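Local atomic coordinates of tyrosinase (Aspergillus oryzae, PDB entry 6JU8), a protein that probably oxidises L-tyrosine and L-dopa to L-dopaquinone with molecular oxygen at a dinuclear copper centre, as a tyrosinase of melanin biosynthesis. Residues 151-155 against 283-287; 260-264 against 352-356; 268-272 against 333-338. The protein carries 1 engineered substitution. The contacts are given in a common frame with arbitrary orientation. Numbering follows the deposited sequence.

Interaction 1: 151-155 against 283-287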
loop_
_atom_site.group_PDB
_atom_site.type_symbol
_atom_site.label_atom_id
_atom_site.label_comp_id
_atom_site.label_asym_id
_atom_site.label_seq_id
_atom_site.Cartn_x
_atom_site.Cartn_y
_atom_site.Cartn_z
ATOM N N ASP A 151 -6.636 -18.672 -7.403
ATOM C CA ASP A 151 -8.027 -19.115 -7.326
ATOM C C ASP A 151 -8.878 -18.025 -6.688
ATOM O O ASP A 151 -9.098 -17.971 -5.473
ATOM C CB ASP A 151 -8.162 -20.440 -6.567
ATOM C CG ASP A 151 -9.516 -21.079 -6.896
ATOM O OD1 ASP A 151 -10.445 -20.358 -7.294
ATOM O OD2 ASP A 151 -9.603 -22.321 -6.778
ATOM N N PHE A 152 -9.348 -17.115 -7.542
ATOM C CA PHE A 152 -10.124 -15.962 -7.074
ATOM C C PHE A 152 -11.479 -16.377 -6.497
ATOM O O PHE A 152 -12.148 -15.548 -5.857
ATOM C CB PHE A 152 -10.270 -14.888 -8.161
ATOM C CG PHE A 152 -10.867 -15.367 -9.465
ATOM C CD1 PHE A 152 -12.193 -15.782 -9.533
ATOM C CD2 PHE A 152 -10.099 -15.426 -10.626
ATOM C CE1 PHE A 152 -12.727 -16.228 -10.747
ATOM C CE2 PHE A 152 -10.617 -15.832 -11.849
ATOM C CZ PHE A 152 -11.949 -16.241 -11.894
ATOM N N ALA A 153 -11.918 -17.616 -6.719
ATOM C CA ALA A 153 -13.224 -18.086 -6.284
ATOM C C ALA A 153 -13.150 -19.016 -5.082
ATOM O O ALA A 153 -14.200 -19.467 -4.613
ATOM C CB ALA A 153 -13.928 -18.756 -7.447
ATOM N N ARG A 154 -11.967 -19.301 -4.560
ATOM C CA ARG A 154 -11.783 -20.202 -3.433
ATOM C C ARG A 154 -11.543 -19.387 -2.165
ATOM O O ARG A 154 -10.720 -18.470 -2.169
ATOM C CB ARG A 154 -10.568 -21.107 -3.684
ATOM C CG ARG A 154 -10.357 -22.164 -2.594
ATOM C CD ARG A 154 -9.157 -23.027 -2.983
ATOM N NE ARG A 154 -8.954 -24.074 -1.993
ATOM C CZ ARG A 154 -7.813 -24.740 -1.839
ATOM N NH1 ARG A 154 -6.757 -24.466 -2.577
ATOM N NH2 ARG A 154 -7.730 -25.681 -0.914
ATOM N N PHE A 155 -12.217 -19.700 -1.065
ATOM C CA PHE A 155 -11.962 -18.979 0.177
ATOM C C PHE A 155 -10.528 -19.223 0.617
ATOM O O PHE A 155 -10.066 -20.374 0.619
ATOM C CB PHE A 155 -12.932 -19.492 1.252
ATOM C CG PHE A 155 -14.375 -19.167 0.949
ATOM C CD1 PHE A 155 -14.758 -17.917 0.475
ATOM C CD2 PHE A 155 -15.362 -20.125 1.145
ATOM C CE1 PHE A 155 -16.097 -17.648 0.265
ATOM C CE2 PHE A 155 -16.710 -19.854 0.950
ATOM C CZ PHE A 155 -17.082 -18.601 0.503
ATOM N N LEU A 283 -18.936 -14.030 -5.939
ATOM C CA LEU A 283 -17.988 -14.459 -6.960
ATOM C C LEU A 283 -17.827 -15.979 -6.932
ATOM O O LEU A 283 -17.705 -16.591 -7.997
ATOM C CB LEU A 283 -16.659 -13.728 -6.814
ATOM C CG LEU A 283 -15.526 -14.161 -7.749
ATOM C CD1 LEU A 283 -15.903 -14.062 -9.227
ATOM C CD2 LEU A 283 -14.278 -13.308 -7.447
ATOM N N GLN A 284 -17.808 -16.599 -5.735
ATOM C CA GLN A 284 -17.666 -18.061 -5.728
ATOM C C GLN A 284 -18.875 -18.725 -6.379
ATOM O O GLN A 284 -18.744 -19.690 -7.158
ATOM C CB GLN A 284 -17.484 -18.573 -4.302
ATOM C CG GLN A 284 -17.323 -20.089 -4.228
ATOM C CD GLN A 284 -17.014 -20.532 -2.809
ATOM O OE1 GLN A 284 -17.927 -20.918 -2.101
ATOM N NE2 GLN A 284 -15.756 -20.445 -2.393
ATOM N N ASP A 285 -20.072 -18.252 -6.021
ATOM C CA ASP A 285 -21.254 -18.899 -6.613
ATOM C C ASP A 285 -21.337 -18.672 -8.110
ATOM O O ASP A 285 -21.766 -19.553 -8.868
ATOM C CB ASP A 285 -22.522 -18.414 -5.900
ATOM C CG ASP A 285 -23.718 -19.228 -6.391
ATOM O OD1 ASP A 285 -23.657 -20.470 -6.393
ATOM O OD2 ASP A 285 -24.721 -18.608 -6.747
ATOM N N MET A 286 -20.967 -17.462 -8.551
ATOM C CA MET A 286 -21.016 -17.214 -10.007
ATOM C C MET A 286 -20.089 -18.165 -10.735
ATOM O O MET A 286 -20.394 -18.675 -11.828
ATOM C CB MET A 286 -20.643 -15.754 -10.312
ATOM C CG MET A 286 -21.042 -15.338 -11.708
ATOM S SD MET A 286 -22.816 -15.104 -11.888
ATOM C CE MET A 286 -22.942 -13.395 -11.317
ATOM N N THR A 287 -18.928 -18.433 -10.146
ATOM C CA THR A 287 -17.945 -19.355 -10.722
ATOM C C THR A 287 -18.485 -20.769 -10.706
ATOM O O THR A 287 -18.374 -21.548 -11.683
ATOM C CB THR A 287 -16.616 -19.225 -9.943
ATOM O OG1 THR A 287 -16.143 -17.879 -10.080
ATOM C CG2 THR A 287 -15.562 -20.134 -10.556
#

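Interaction 2: 260-264 against 352-356. With NO3 (nitrate ion), chain E.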
loop_
_atom_site.group_PDB
_atom_site.type_symbol
_atom_site.label_atom_id
_atom_site.label_comp_id
_atom_site.label_asym_id
_atom_site.label_seq_id
_atom_site.Cartn_x
_atom_site.Cartn_y
_atom_site.Cartn_z
ATOM N N ARG A 260 -8.455 -3.035 -0.309
ATOM C CA ARG A 260 -9.630 -2.557 -1.052
ATOM C C ARG A 260 -9.998 -3.587 -2.116
ATOM O O ARG A 260 -11.167 -3.838 -2.389
ATOM C CB ARG A 260 -9.347 -1.181 -1.661
ATOM C CG ARG A 260 -10.641 -0.486 -2.104
ATOM C CD ARG A 260 -10.425 1.031 -2.114
ATOM N NE ARG A 260 -10.492 1.522 -0.740
ATOM C CZ ARG A 260 -10.827 2.730 -0.349
ATOM N NH1 ARG A 260 -11.093 3.673 -1.243
ATOM N NH2 ARG A 260 -10.898 3.012 0.950
ATOM N N ALA A 261 -8.986 -4.216 -2.731
ATOM C CA ALA A 261 -9.234 -5.287 -3.703
ATOM C C ALA A 261 -9.967 -6.446 -3.028
ATOM O O ALA A 261 -10.950 -6.972 -3.530
ATOM C CB ALA A 261 -7.929 -5.792 -4.276
ATOM N N ASN A 262 -9.534 -6.832 -1.825
ATOM C CA ASN A 262 -10.209 -7.918 -1.132
ATOM C C ASN A 262 -11.641 -7.534 -0.762
ATOM O O ASN A 262 -12.569 -8.355 -0.905
ATOM C CB ASN A 262 -9.465 -8.322 0.137
ATOM C CG ASN A 262 -8.197 -9.097 -0.128
ATOM O OD1 ASN A 262 -7.882 -9.410 -1.277
ATOM N ND2 ASN A 262 -7.461 -9.407 0.930
ATOM N N LEU A 263 -11.863 -6.287 -0.345
ATOM C CA LEU A 263 -13.227 -5.838 -0.076
ATOM C C LEU A 263 -14.101 -5.992 -1.327
ATOM O O LEU A 263 -15.233 -6.488 -1.259
ATOM C CB LEU A 263 -13.215 -4.361 0.348
ATOM C CG LEU A 263 -14.562 -3.724 0.671
ATOM C CD1 LEU A 263 -15.180 -4.338 1.927
ATOM C CD2 LEU A 263 -14.403 -2.214 0.877
ATOM N N ALA A 264 -13.597 -5.552 -2.481
ATOM C CA ALA A 264 -14.349 -5.628 -3.723
ATOM C C ALA A 264 -14.640 -7.073 -4.110
ATOM O O ALA A 264 -15.733 -7.376 -4.570
ATOM C CB ALA A 264 -13.546 -4.971 -4.845
ATOM N N LEU A 352 -17.943 5.378 -1.470
ATOM C CA LEU A 352 -16.574 5.842 -1.228
ATOM C C LEU A 352 -15.636 4.738 -0.770
ATOM O O LEU A 352 -14.437 4.783 -1.079
ATOM C CB LEU A 352 -16.591 6.995 -0.206
ATOM C CG LEU A 352 -17.030 8.347 -0.773
ATOM C CD1 LEU A 352 -17.157 9.378 0.342
ATOM C CD2 LEU A 352 -16.048 8.848 -1.821
ATOM N N LYS A 353 -16.151 3.718 -0.111
ATOM C CA LYS A 353 -15.314 2.638 0.386
ATOM C C LYS A 353 -14.611 1.890 -0.745
ATOM O O LYS A 353 -13.667 1.150 -0.399
ATOM C CB LYS A 353 -16.134 1.613 1.177
ATOM C CG LYS A 353 -17.242 1.003 0.300
ATOM C CD LYS A 353 -18.141 0.094 1.133
ATOM C CE LYS A 353 -19.450 -0.171 0.391
ATOM N NZ LYS A 353 -20.189 -1.329 0.969
ATOM N N LEU A 354 -15.006 1.996 -2.003
ATOM C CA LEU A 354 -14.321 1.317 -3.100
ATOM C C LEU A 354 -13.701 2.295 -4.095
ATOM O O LEU A 354 -13.288 1.881 -5.176
ATOM C CB LEU A 354 -15.225 0.307 -3.812
ATOM C CG LEU A 354 -15.483 -1.006 -3.069
ATOM C CD1 LEU A 354 -16.438 -1.887 -3.861
ATOM C CD2 LEU A 354 -14.177 -1.761 -2.795
ATOM N N TRP A 355 -13.585 3.572 -3.737
ATOM C CA TRP A 355 -12.966 4.549 -4.644
ATOM C C TRP A 355 -11.510 4.209 -4.939
ATOM O O TRP A 355 -10.757 3.830 -4.033
ATOM C CB TRP A 355 -13.028 5.921 -3.971
ATOM C CG TRP A 355 -12.612 7.097 -4.800
ATOM C CD1 TRP A 355 -12.477 7.216 -6.161
ATOM C CD2 TRP A 355 -12.273 8.379 -4.245
ATOM N NE1 TRP A 355 -12.073 8.490 -6.506
ATOM C CE2 TRP A 355 -11.937 9.224 -5.323
ATOM C CE3 TRP A 355 -12.212 8.872 -2.933
ATOM C CZ2 TRP A 355 -11.550 10.546 -5.136
ATOM C CZ3 TRP A 355 -11.829 10.202 -2.747
ATOM C CH2 TRP A 355 -11.505 11.030 -3.836
ATOM N N GLY A 356 -11.124 4.317 -6.199
ATOM C CA GLY A 356 -9.766 4.315 -6.672
ATOM C C GLY A 356 -9.593 3.487 -7.925
ATOM O O GLY A 356 -10.311 2.488 -8.116
HETATM N N NO3 E . -7.871 0.265 1.378
HETATM O O1 NO3 E . -7.161 -0.165 2.285
HETATM O O2 NO3 E . -7.443 0.675 0.308
HETATM O O3 NO3 E . -9.094 0.296 1.640
HETATM O O HOH W 1 -12.109 0.398 2.083
#

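Interaction 3: 268-272 against 333-338. With CU (copper (II) ion), chain D.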
loop_
_atom_site.group_PDB
_atom_site.type_symbol
_atom_site.label_atom_id
_atom_site.label_comp_id
_atom_site.label_asym_id
_atom_site.label_seq_id
_atom_site.Cartn_x
_atom_site.Cartn_y
_atom_site.Cartn_z
ATOM N N HIS A 268 -18.463 -8.088 -4.418
ATOM C CA HIS A 268 -18.801 -8.463 -5.780
ATOM C C HIS A 268 -19.717 -7.493 -6.503
ATOM O O HIS A 268 -20.790 -7.898 -6.963
ATOM C CB HIS A 268 -19.375 -9.889 -5.786
ATOM C CG HIS A 268 -20.537 -10.128 -4.882
ATOM N ND1 HIS A 268 -21.830 -9.773 -5.177
ATOM C CD2 HIS A 268 -20.580 -10.718 -3.661
ATOM C CE1 HIS A 268 -22.640 -10.104 -4.179
ATOM N NE2 HIS A 268 -21.907 -10.700 -3.264
ATOM N N PRO A 269 -19.318 -6.233 -6.673
ATOM C CA PRO A 269 -20.175 -5.284 -7.402
ATOM C C PRO A 269 -20.116 -5.512 -8.898
ATOM O O PRO A 269 -19.325 -4.895 -9.616
ATOM C CB PRO A 269 -19.572 -3.942 -6.980
ATOM C CG PRO A 269 -18.130 -4.225 -6.709
ATOM C CD PRO A 269 -18.081 -5.622 -6.162
ATOM N N TRP A 270 -20.978 -6.439 -9.355
ATOM C CA TRP A 270 -21.019 -6.781 -10.773
ATOM C C TRP A 270 -21.367 -5.552 -11.605
ATOM O O TRP A 270 -22.287 -4.815 -11.206
ATOM C CB TRP A 270 -22.100 -7.842 -11.055
ATOM C CG TRP A 270 -21.907 -9.061 -10.188
ATOM C CD1 TRP A 270 -22.589 -9.413 -9.057
ATOM C CD2 TRP A 270 -20.957 -10.111 -10.398
ATOM N NE1 TRP A 270 -22.117 -10.603 -8.550
ATOM C CE2 TRP A 270 -21.112 -11.050 -9.360
ATOM C CE3 TRP A 270 -19.993 -10.322 -11.390
ATOM C CZ2 TRP A 270 -20.321 -12.198 -9.281
ATOM C CZ3 TRP A 270 -19.215 -11.469 -11.287
ATOM C CH2 TRP A 270 -19.370 -12.392 -10.256
ATOM N N TYR A 271 -20.720 -5.327 -12.740
ATOM C CA TYR A 271 -21.074 -4.145 -13.541
ATOM C C TYR A 271 -22.309 -4.398 -14.411
ATOM O O TYR A 271 -23.006 -3.454 -14.821
ATOM C CB TYR A 271 -19.900 -3.637 -14.380
ATOM C CG TYR A 271 -19.439 -4.517 -15.524
ATOM C CD1 TYR A 271 -20.088 -4.535 -16.752
ATOM C CD2 TYR A 271 -18.333 -5.347 -15.357
ATOM C CE1 TYR A 271 -19.678 -5.343 -17.810
ATOM C CE2 TYR A 271 -17.916 -6.153 -16.394
ATOM C CZ TYR A 271 -18.574 -6.152 -17.611
ATOM O OH TYR A 271 -18.120 -6.976 -18.627
ATOM N N GLN A 272 -22.601 -5.657 -14.705
ATOM C CA GLN A 272 -23.754 -5.971 -15.549
ATOM C C GLN A 272 -25.073 -5.716 -14.818
ATOM O O GLN A 272 -25.130 -5.757 -13.590
ATOM C CB GLN A 272 -23.681 -7.437 -15.974
ATOM C CG GLN A 272 -22.590 -7.781 -16.970
ATOM C CD GLN A 272 -21.294 -8.131 -16.256
ATOM O OE1 GLN A 272 -21.119 -7.937 -15.050
ATOM N NE2 GLN A 272 -20.340 -8.616 -17.028
ATOM N N ASN A 333 -13.844 -10.103 -16.454
ATOM C CA ASN A 333 -13.832 -8.635 -16.556
ATOM C C ASN A 333 -14.111 -8.024 -15.200
ATOM O O ASN A 333 -13.465 -7.040 -14.810
ATOM C CB ASN A 333 -14.931 -8.204 -17.534
ATOM C CG ASN A 333 -14.646 -8.480 -18.998
ATOM O OD1 ASN A 333 -13.571 -8.923 -19.359
ATOM N ND2 ASN A 333 -15.671 -8.249 -19.819
ATOM N N ASN A 334 -15.085 -8.568 -14.485
ATOM C CA ASN A 334 -15.385 -8.078 -13.141
ATOM C C ASN A 334 -14.175 -8.276 -12.239
ATOM O O ASN A 334 -13.810 -7.375 -11.466
ATOM C CB ASN A 334 -16.619 -8.800 -12.602
ATOM C CG ASN A 334 -17.889 -8.192 -13.144
ATOM O OD1 ASN A 334 -18.343 -7.150 -12.660
ATOM N ND2 ASN A 334 -18.498 -8.848 -14.121
ATOM N N VAL A 335 -13.532 -9.446 -12.273
ATOM C CA VAL A 335 -12.379 -9.657 -11.389
ATOM C C VAL A 335 -11.278 -8.669 -11.721
ATOM O O VAL A 335 -10.657 -8.102 -10.808
ATOM C CB VAL A 335 -11.902 -11.118 -11.472
ATOM C CG1 VAL A 335 -10.638 -11.278 -10.654
ATOM C CG2 VAL A 335 -12.996 -12.043 -10.964
ATOM N N HIS A 336 -11.012 -8.374 -13.002
ATOM C CA HIS A 336 -10.062 -7.311 -13.348
ATOM C C HIS A 336 -10.422 -6.000 -12.643
ATOM O O HIS A 336 -9.570 -5.328 -12.053
ATOM C CB HIS A 336 -10.087 -7.066 -14.854
ATOM C CG HIS A 336 -9.107 -7.841 -15.674
ATOM N ND1 HIS A 336 -7.764 -7.517 -15.705
ATOM C CD2 HIS A 336 -9.251 -8.885 -16.524
ATOM C CE1 HIS A 336 -7.128 -8.315 -16.538
ATOM N NE2 HIS A 336 -7.993 -9.188 -17.027
ATOM N N ASN A 337 -11.707 -5.620 -12.709
ATOM C CA ASN A 337 -12.123 -4.353 -12.092
ATOM C C ASN A 337 -11.880 -4.382 -10.588
ATOM O O ASN A 337 -11.419 -3.388 -9.998
ATOM C CB ASN A 337 -13.606 -4.102 -12.361
ATOM C CG ASN A 337 -13.862 -3.690 -13.798
ATOM O OD1 ASN A 337 -12.960 -3.255 -14.502
ATOM N ND2 ASN A 337 -15.128 -3.828 -14.187
ATOM N N TRP A 338 -12.244 -5.496 -9.958
ATOM C CA TRP A 338 -12.202 -5.563 -8.489
ATOM C C TRP A 338 -10.774 -5.615 -7.979
ATOM O O TRP A 338 -10.505 -5.139 -6.884
ATOM C CB TRP A 338 -13.019 -6.765 -7.979
ATOM C CG TRP A 338 -14.453 -6.693 -8.414
ATOM C CD1 TRP A 338 -15.156 -5.590 -8.797
ATOM C CD2 TRP A 338 -15.336 -7.816 -8.498
ATOM N NE1 TRP A 338 -16.439 -5.971 -9.130
ATOM C CE2 TRP A 338 -16.577 -7.319 -8.951
ATOM C CE3 TRP A 338 -15.225 -9.194 -8.244
ATOM C CZ2 TRP A 338 -17.697 -8.132 -9.161
ATOM C CZ3 TRP A 338 -16.330 -9.984 -8.453
ATOM C CH2 TRP A 338 -17.563 -9.467 -8.898
HETATM CU CU CU D . -7.648 -10.450 -18.395
HETATM O O HOH W 2 -16.992 -4.777 -12.131
HETATM O O HOH W 3 -7.187 -9.651 -20.471
#

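Interaction 1: 151-155 against 283-287
Gln284, Ala153 and Phe152 carry most of this buried contact, in which a loop turn packs against the first turn of helix 283-292 in the common central domain of tyrosinase. Residues 151-154 form a type I beta turn, and Asp151 OD1 braces it as an Asx turn by accepting from Ala153 N at 3.2 Å. The turn presents Ala153 to the helix, with its CA 4.5 Å from that of Gln284. The small side chain of Ala153 suits this close approach: its CB fits against Thr287 OG1 at 3.6 Å. Gln284, extended with chi1 and chi2 both t, reaches along the turn and donates from NE2 to Ala153 O at 2.9 Å, while Phe155 lays one ring face over the same amide nitrogen.

Phe152 packs on Leu283, its CD1 lying 3.8 Å from Leu283 CD2, and turns its ring edge toward Thr287 OG1. The Phe152 ring also meets helix 371-389, touching His375, Asn378, Ile379 and Leu382; its side chain lies about 6 Å from that of the copper ligand His332. Arg154 points away from the helix and forms salt bridges with Asp25 and Asp28.

Thr287 OG1 donates to Leu283 O at 2.9 Å, so its hydroxyl is satisfied within the helix. One apolar pair and packed polar groups leave a single hydrogen bond, from the Gln284 side-chain amide, to fix the turn; Phe152 O is buried without a partner.

Interaction 2: 260-264 against 352-356
Helix 258-267 runs past a short 3-10 turn and the loop that leads from it into strand 356-357, and the backbones stay well separated: the closest CA atoms, those of Arg260 and Leu354, are 6.4 Å apart. Residues 352-353 belong to the 3-10 segment, and Trp355 N donates to Leu352 O at 3.0 Å. This helix-to-loop packing lies in the tyrosinase central domain, next to the second subunit of the assembly. Leu354 CD2 rests 3.7 Å from Leu263 CD2 and 3.9 Å from Ala264 CB, so a single methyl group sits against one side of the helix. Leu263 CD2 also approaches Lys353 O, at 3.7 Å, whereas the ammonium group of Lys353 forms a salt bridge with Glu267, one helical turn beyond Leu263.

Arg260 supplies the polar half. Its guanidinium lies with one face toward Lys353 O, which is close to NE but poorly angled for a hydrogen bond, and Lys353 O instead lies 3.0 Å from water 1, which also makes a weak hydrogen bond with Arg260 NH2. At the guanidinium edge Arg260 NE donates to O3 of a nitrate ion, probably from the crystallisation liquor, at 3.0 Å; Arg260 of the second subunit binds the same ion, bridging the interface. The firmest direct link between the segments runs from Arg260 NH1 to Trp355 O, 2.8 Å long with an N-H...O angle of 156°.

Interaction 3: 268-272 against 333-338
Helix 328-340 belongs to the copper-binding core of the type-3 dicopper fold of tyrosinases, and this contact packs a loop against the same helix that carries His336. His336 binds a copper ion through NE2 at 1.9 Å; His332 and His376 are its other protein ligands, and water 3 lies 2.3 Å from the metal. Asn333, Asn334, Asn337 and Trp338 point toward the loop 268-272, which follows helix 258-267.

The loop leaves that helix at His268, which has positive phi, and bends in an inverse gamma turn centred on Pro269. This lays His268 CA and Pro269 CD over the same indole: each is 3.8 Å from a Trp338 ring centroid, His268 CA from that of the six-membered ring and Pro269 CD from that of the five-membered ring, giving two CH-pi contacts. The edge of Trp338 in turn meets the face of Trp270 in a T-shaped pair, with the six-membered rings 4.8 Å apart between centroids and their planes at 66°. Trp338 NE1 donates to Pro269 O at 3.1 Å.

Asn334 uses both ends of its amide, accepting at OD1 from Tyr271 N at 3.0 Å and donating from ND2 to Gln272 OE1 at 2.9 Å. Glu311 also hydrogen-bonds to Tyr271 OH and to Gln272 NE2. Water 2 joins Asn334 OD1, at 2.8 Å, to Asn337 ND2, at 2.9 Å, and Asn333 ND2 donates to Tyr271 OH at 3.0 Å, nearly straight at 173°.

In the fold
All three contacts lie in the tyrosinase central domain, and interaction 3 touches both of the others. Leu283 of interaction 1 packs on Val335, Trp270 and Trp338, while Ala264 of interaction 2 packs on Pro269 and Trp338, so Trp338 touches both neighbouring helices, 258-267 and 283-292, from the copper-bearing one. Interactions 1 and 2 do not touch; their centres are 18 Å apart. Interaction 1 is buried and tightly packed, with one cross-segment hydrogen bond. Interaction 2 is also buried, but partly by the second subunit, and there an arginine meets backbone carbonyls and a shared anion. Interaction 3, only partly buried, combines aromatic packing with four hydrogen bonds.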